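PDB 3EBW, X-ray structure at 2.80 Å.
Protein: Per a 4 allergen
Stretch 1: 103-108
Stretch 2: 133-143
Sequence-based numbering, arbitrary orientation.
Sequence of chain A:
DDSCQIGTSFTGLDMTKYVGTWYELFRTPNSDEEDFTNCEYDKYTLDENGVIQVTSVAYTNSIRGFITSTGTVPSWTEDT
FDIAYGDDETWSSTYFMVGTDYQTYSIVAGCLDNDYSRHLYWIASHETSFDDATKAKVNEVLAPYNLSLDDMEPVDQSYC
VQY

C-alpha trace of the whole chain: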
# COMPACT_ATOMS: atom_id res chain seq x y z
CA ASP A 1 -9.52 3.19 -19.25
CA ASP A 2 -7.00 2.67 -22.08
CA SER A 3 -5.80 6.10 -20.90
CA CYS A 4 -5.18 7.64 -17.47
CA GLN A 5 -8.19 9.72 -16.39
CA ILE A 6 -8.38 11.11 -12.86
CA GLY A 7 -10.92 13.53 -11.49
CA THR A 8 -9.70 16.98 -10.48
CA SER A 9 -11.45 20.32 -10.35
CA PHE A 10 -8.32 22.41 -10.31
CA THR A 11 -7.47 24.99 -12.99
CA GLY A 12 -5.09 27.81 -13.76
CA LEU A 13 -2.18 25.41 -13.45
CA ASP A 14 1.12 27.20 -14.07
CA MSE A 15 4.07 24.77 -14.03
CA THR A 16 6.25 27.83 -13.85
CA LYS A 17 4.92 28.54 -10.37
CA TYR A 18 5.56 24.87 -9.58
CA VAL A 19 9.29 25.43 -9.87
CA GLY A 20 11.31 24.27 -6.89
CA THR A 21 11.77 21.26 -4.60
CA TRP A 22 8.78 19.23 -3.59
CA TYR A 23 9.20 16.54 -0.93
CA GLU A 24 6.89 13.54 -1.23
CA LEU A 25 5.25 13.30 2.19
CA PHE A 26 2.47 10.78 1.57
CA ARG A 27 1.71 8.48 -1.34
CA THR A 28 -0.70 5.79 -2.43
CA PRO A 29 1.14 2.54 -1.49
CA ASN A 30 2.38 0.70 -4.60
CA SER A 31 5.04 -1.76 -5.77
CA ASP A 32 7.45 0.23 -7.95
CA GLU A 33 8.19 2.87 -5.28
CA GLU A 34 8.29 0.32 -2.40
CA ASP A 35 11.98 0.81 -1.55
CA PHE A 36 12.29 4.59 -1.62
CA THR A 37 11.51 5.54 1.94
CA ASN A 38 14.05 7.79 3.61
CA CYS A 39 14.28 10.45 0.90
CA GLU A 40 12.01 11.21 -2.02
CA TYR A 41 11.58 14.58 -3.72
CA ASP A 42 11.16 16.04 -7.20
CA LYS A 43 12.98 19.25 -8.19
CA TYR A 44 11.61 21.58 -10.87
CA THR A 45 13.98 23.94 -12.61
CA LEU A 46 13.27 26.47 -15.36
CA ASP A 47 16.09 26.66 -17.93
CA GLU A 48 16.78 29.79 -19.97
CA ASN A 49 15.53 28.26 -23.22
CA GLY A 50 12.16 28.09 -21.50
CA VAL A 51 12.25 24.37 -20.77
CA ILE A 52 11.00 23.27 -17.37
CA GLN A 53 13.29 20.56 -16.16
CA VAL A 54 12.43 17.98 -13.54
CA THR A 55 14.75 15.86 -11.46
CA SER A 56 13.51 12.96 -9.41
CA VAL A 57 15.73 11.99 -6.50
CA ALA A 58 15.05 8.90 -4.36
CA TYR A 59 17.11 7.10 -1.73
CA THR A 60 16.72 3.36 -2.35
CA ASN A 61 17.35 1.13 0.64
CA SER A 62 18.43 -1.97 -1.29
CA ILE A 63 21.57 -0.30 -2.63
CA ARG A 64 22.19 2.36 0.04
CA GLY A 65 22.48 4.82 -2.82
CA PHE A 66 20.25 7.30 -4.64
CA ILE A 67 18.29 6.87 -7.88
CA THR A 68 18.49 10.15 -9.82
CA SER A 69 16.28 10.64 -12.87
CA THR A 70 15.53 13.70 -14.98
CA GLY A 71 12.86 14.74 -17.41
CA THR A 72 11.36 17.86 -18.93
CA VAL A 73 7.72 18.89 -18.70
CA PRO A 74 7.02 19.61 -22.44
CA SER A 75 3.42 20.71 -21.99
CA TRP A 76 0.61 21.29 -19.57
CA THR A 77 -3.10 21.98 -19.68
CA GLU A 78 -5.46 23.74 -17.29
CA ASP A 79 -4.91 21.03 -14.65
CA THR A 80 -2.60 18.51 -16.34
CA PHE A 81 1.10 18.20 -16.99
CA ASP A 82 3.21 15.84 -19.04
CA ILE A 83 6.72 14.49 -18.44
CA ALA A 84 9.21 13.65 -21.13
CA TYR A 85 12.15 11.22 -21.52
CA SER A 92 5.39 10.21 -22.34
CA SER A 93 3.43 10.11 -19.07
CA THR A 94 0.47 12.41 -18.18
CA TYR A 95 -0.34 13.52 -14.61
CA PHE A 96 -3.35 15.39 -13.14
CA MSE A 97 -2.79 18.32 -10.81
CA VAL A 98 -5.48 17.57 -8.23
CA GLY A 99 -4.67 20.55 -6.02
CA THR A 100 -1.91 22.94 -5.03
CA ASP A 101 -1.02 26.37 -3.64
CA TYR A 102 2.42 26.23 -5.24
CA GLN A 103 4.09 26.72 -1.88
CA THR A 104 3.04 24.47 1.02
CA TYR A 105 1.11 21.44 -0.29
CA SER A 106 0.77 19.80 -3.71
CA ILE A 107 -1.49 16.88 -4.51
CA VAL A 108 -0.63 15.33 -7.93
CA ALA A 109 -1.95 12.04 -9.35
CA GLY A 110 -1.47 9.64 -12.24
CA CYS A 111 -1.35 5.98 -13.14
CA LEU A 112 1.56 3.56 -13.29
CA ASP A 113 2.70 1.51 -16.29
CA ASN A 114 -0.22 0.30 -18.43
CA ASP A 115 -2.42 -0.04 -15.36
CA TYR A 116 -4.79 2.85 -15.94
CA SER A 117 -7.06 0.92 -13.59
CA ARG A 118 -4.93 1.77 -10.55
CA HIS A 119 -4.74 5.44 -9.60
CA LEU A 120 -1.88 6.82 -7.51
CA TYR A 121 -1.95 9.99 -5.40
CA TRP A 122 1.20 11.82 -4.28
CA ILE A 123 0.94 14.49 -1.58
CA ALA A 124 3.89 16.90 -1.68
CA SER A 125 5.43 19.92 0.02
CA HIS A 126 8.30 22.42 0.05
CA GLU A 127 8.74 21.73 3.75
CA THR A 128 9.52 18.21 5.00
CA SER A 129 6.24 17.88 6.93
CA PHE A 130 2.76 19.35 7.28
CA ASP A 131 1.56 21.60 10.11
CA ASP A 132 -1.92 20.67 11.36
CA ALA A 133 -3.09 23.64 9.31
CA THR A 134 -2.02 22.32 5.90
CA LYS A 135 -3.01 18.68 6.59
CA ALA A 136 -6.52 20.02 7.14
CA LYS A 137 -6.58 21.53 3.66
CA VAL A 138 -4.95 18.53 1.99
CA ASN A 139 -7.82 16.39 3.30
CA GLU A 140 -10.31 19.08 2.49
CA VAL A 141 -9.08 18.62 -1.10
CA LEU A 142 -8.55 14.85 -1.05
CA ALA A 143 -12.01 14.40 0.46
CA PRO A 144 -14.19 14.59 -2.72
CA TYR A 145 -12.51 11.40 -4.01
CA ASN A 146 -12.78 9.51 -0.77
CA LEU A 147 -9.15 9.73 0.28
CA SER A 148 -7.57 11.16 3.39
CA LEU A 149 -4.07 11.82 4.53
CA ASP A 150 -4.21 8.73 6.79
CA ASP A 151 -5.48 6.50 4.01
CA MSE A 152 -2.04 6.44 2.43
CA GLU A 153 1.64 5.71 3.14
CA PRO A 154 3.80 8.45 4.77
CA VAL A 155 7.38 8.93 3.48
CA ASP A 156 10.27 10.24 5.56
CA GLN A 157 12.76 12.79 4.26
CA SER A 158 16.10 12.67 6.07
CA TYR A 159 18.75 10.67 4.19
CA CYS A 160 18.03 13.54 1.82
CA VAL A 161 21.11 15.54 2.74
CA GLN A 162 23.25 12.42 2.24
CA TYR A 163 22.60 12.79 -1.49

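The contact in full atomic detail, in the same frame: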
# COMPACT_ATOMS: atom_id res chain seq x y z
N GLN A 103 3.09 26.44 -2.90
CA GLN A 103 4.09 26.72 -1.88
C GLN A 103 3.76 26.29 -0.45
O GLN A 103 3.89 27.08 0.47
CB GLN A 103 4.50 28.20 -1.91
CG GLN A 103 5.82 28.41 -2.67
CD GLN A 103 6.16 29.86 -2.94
OE1 GLN A 103 6.32 30.66 -2.01
NE2 GLN A 103 6.29 30.21 -4.22
N THR A 104 3.37 25.03 -0.29
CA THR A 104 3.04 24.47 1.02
C THR A 104 2.56 23.02 0.90
O THR A 104 3.00 22.15 1.65
CB THR A 104 1.95 25.29 1.75
OG1 THR A 104 2.22 25.27 3.15
CG2 THR A 104 0.57 24.70 1.57
N TYR A 105 1.66 22.77 -0.04
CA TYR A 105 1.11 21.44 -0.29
C TYR A 105 0.94 21.28 -1.80
O TYR A 105 0.84 22.27 -2.52
CB TYR A 105 -0.23 21.27 0.40
CG TYR A 105 -1.38 21.96 -0.28
CD1 TYR A 105 -1.54 23.34 -0.20
CD2 TYR A 105 -2.31 21.22 -1.00
CE1 TYR A 105 -2.61 23.97 -0.82
CE2 TYR A 105 -3.38 21.84 -1.63
CZ TYR A 105 -3.53 23.22 -1.54
OH TYR A 105 -4.60 23.83 -2.17
N SER A 106 0.90 20.05 -2.28
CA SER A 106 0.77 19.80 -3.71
C SER A 106 0.26 18.41 -3.98
O SER A 106 1.05 17.47 -3.97
CB SER A 106 2.13 19.93 -4.38
OG SER A 106 2.21 19.08 -5.52
N ILE A 107 -1.03 18.23 -4.24
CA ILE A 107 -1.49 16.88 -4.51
C ILE A 107 -1.63 16.60 -6.03
O ILE A 107 -2.48 17.14 -6.71
CB ILE A 107 -2.79 16.49 -3.62
CG1 ILE A 107 -3.93 16.03 -4.48
CG2 ILE A 107 -3.21 17.64 -2.68
CD1 ILE A 107 -3.72 14.69 -5.06
N VAL A 108 -0.72 15.75 -6.53
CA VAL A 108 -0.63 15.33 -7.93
C VAL A 108 -1.09 13.88 -8.02
O VAL A 108 -1.08 13.19 -7.02
CB VAL A 108 0.84 15.38 -8.43
CG1 VAL A 108 1.04 14.46 -9.63
CG2 VAL A 108 1.19 16.77 -8.84
N ALA A 133 -2.35 22.73 10.18
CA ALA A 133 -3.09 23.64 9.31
C ALA A 133 -3.23 23.04 7.91
O ALA A 133 -4.33 22.74 7.44
CB ALA A 133 -2.38 24.97 9.23
N THR A 134 -2.08 22.88 7.24
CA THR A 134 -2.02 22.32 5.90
C THR A 134 -2.81 21.00 5.82
O THR A 134 -3.81 20.92 5.11
CB THR A 134 -0.54 22.09 5.46
OG1 THR A 134 0.20 23.30 5.60
CG2 THR A 134 -0.47 21.65 4.01
N LYS A 135 -2.36 19.99 6.56
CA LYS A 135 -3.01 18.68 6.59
C LYS A 135 -4.53 18.81 6.44
O LYS A 135 -5.17 18.06 5.69
CB LYS A 135 -2.71 17.95 7.90
CG LYS A 135 -1.46 17.10 7.91
CD LYS A 135 -1.61 15.98 8.93
CE LYS A 135 -0.55 14.90 8.77
NZ LYS A 135 -1.01 13.58 9.32
N ALA A 136 -5.09 19.76 7.18
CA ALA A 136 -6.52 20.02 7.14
C ALA A 136 -6.96 20.23 5.70
O ALA A 136 -7.86 19.55 5.19
CB ALA A 136 -6.83 21.27 7.96
N LYS A 137 -6.30 21.18 5.04
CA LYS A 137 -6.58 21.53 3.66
C LYS A 137 -6.39 20.36 2.70
O LYS A 137 -7.25 20.10 1.84
CB LYS A 137 -5.70 22.71 3.24
CG LYS A 137 -5.98 23.23 1.86
CD LYS A 137 -7.44 23.65 1.73
CE LYS A 137 -7.68 24.26 0.38
NZ LYS A 137 -6.63 25.27 0.13
N VAL A 138 -5.26 19.65 2.85
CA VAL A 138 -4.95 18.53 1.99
C VAL A 138 -6.07 17.50 2.01
O VAL A 138 -6.34 16.86 0.99
CB VAL A 138 -3.62 17.84 2.38
CG1 VAL A 138 -3.28 16.72 1.41
CG2 VAL A 138 -2.51 18.85 2.35
N ASN A 139 -6.72 17.35 3.16
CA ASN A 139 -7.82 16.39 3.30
C ASN A 139 -9.11 17.01 2.83
O ASN A 139 -10.04 16.32 2.41
CB ASN A 139 -7.95 15.92 4.74
CG ASN A 139 -6.86 14.98 5.12
OD1 ASN A 139 -5.70 15.37 5.22
ND2 ASN A 139 -7.22 13.72 5.31
N GLU A 140 -9.16 18.33 2.93
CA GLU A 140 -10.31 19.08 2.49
C GLU A 140 -10.38 18.81 0.98
O GLU A 140 -11.45 18.56 0.43
CB GLU A 140 -10.08 20.55 2.78
CG GLU A 140 -11.27 21.44 2.57
CD GLU A 140 -10.90 22.90 2.70
OE1 GLU A 140 -10.43 23.30 3.79
OE2 GLU A 140 -11.06 23.64 1.71
N VAL A 141 -9.20 18.85 0.34
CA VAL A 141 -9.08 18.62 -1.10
C VAL A 141 -9.21 17.15 -1.48
O VAL A 141 -9.92 16.81 -2.44
CB VAL A 141 -7.72 19.14 -1.65
CG1 VAL A 141 -7.67 18.95 -3.16
CG2 VAL A 141 -7.50 20.61 -1.30
N LEU A 142 -8.52 16.28 -0.75
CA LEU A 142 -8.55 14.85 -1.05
C LEU A 142 -9.96 14.27 -0.85
O LEU A 142 -10.39 13.37 -1.58
CB LEU A 142 -7.54 14.11 -0.17
CG LEU A 142 -6.18 13.74 -0.79
CD1 LEU A 142 -6.33 12.59 -1.75
CD2 LEU A 142 -5.60 14.94 -1.53
N ALA A 143 -10.67 14.84 0.11
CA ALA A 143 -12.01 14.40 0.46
C ALA A 143 -12.94 13.97 -0.69
O ALA A 143 -13.32 12.80 -0.77
CB ALA A 143 -12.68 15.47 1.29

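How do the two backbones meet? Residues 133-142 lie in a helix that begins earlier in the chain, while the facing stretch runs as a loop from Gln103 to Tyr105 and becomes a strand at Ser106. The helix is held by its own hydrogen bonds, among them Val138 N to Thr134 O at 3.0 Å, Val141 N to Lys137 O at 2.8 Å and Leu142 N to Val138 O at 2.8 Å. The main chains stay well apart: the closest approach of CA atoms is 7.0 Å, between Tyr105 CA and Thr134 CA. Side chains therefore fill the gap, and no backbone hydrogen bond crosses it. The helical repeat brings Thr134, Lys137, Val138, Val141 and Leu142 to the contact, whereas Ala133, Ala136, Asn139 and Glu140 remain out of reach. On the other stretch, Tyr105 and Ile107 point toward the helix and Ser106, between them, points away, the alternation expected of an extended chain.

Why does Tyr105 dominate the contact? It gives up 90 Å² to the helix, the largest share of any residue here, out of 348 Å² buried in total. With chi1 at 77° (p), the side chain reaches from Thr134 past Val138 to Lys137 and Val141. Near the backbone, Tyr105 CB packs 3.6 Å from Thr134 CG2 and 3.9 Å from Val138 CG2; farther out, Tyr105 CE2 lies 4.3 Å from Val141 CG2. The methyl groups of Thr134, Val138 and Val141 all approach the ring obliquely, while Lys137 CG sits over one face. A long, flat aromatic side chain suits this place because it can touch several helical residues at once.

What does Lys137 add beyond its aliphatic chain? Its chi angles are t, p, t and m, so the chain bends at chi2 and again at chi4; Lys137 CG lies over the tyrosine ring and the ammonium group reaches the hydroxyl. There Lys137 NZ donates a weak hydrogen bond to Tyr105 OH at 3.4 Å. Lysine suits this place, since its aliphatic part can pack against an aromatic face while its charged end reaches the hydroxyl; the residue stays partly exposed.

What closes the contact at its two ends? Beyond the tyrosine on the strand side, buried Ile107 packs against two helix residues: Ile107 CG1 and CG2 lie 3.6 and 3.8 Å from Leu142 CD2, and Ile107 CG2 is also 4.2 Å from Val138 CG1. The CA-to-CB bond of Leu142 points sideways, but the end of its side chain comes nearer to the strand. Val138, also sideways, touches both Ile107 and Tyr105 and links the two parts of this apolar patch. At the loop end the chemistry is more polar. Thr104 and Thr134, both partly exposed, point toward the opposing stretch, with Thr104 OG1 3.7 Å from Thr134 OG1. Threonine suits this place: the methyl of Thr134 packs on Tyr105, while its hydroxyl is hydrogen-bonded to a residue just outside the stretches.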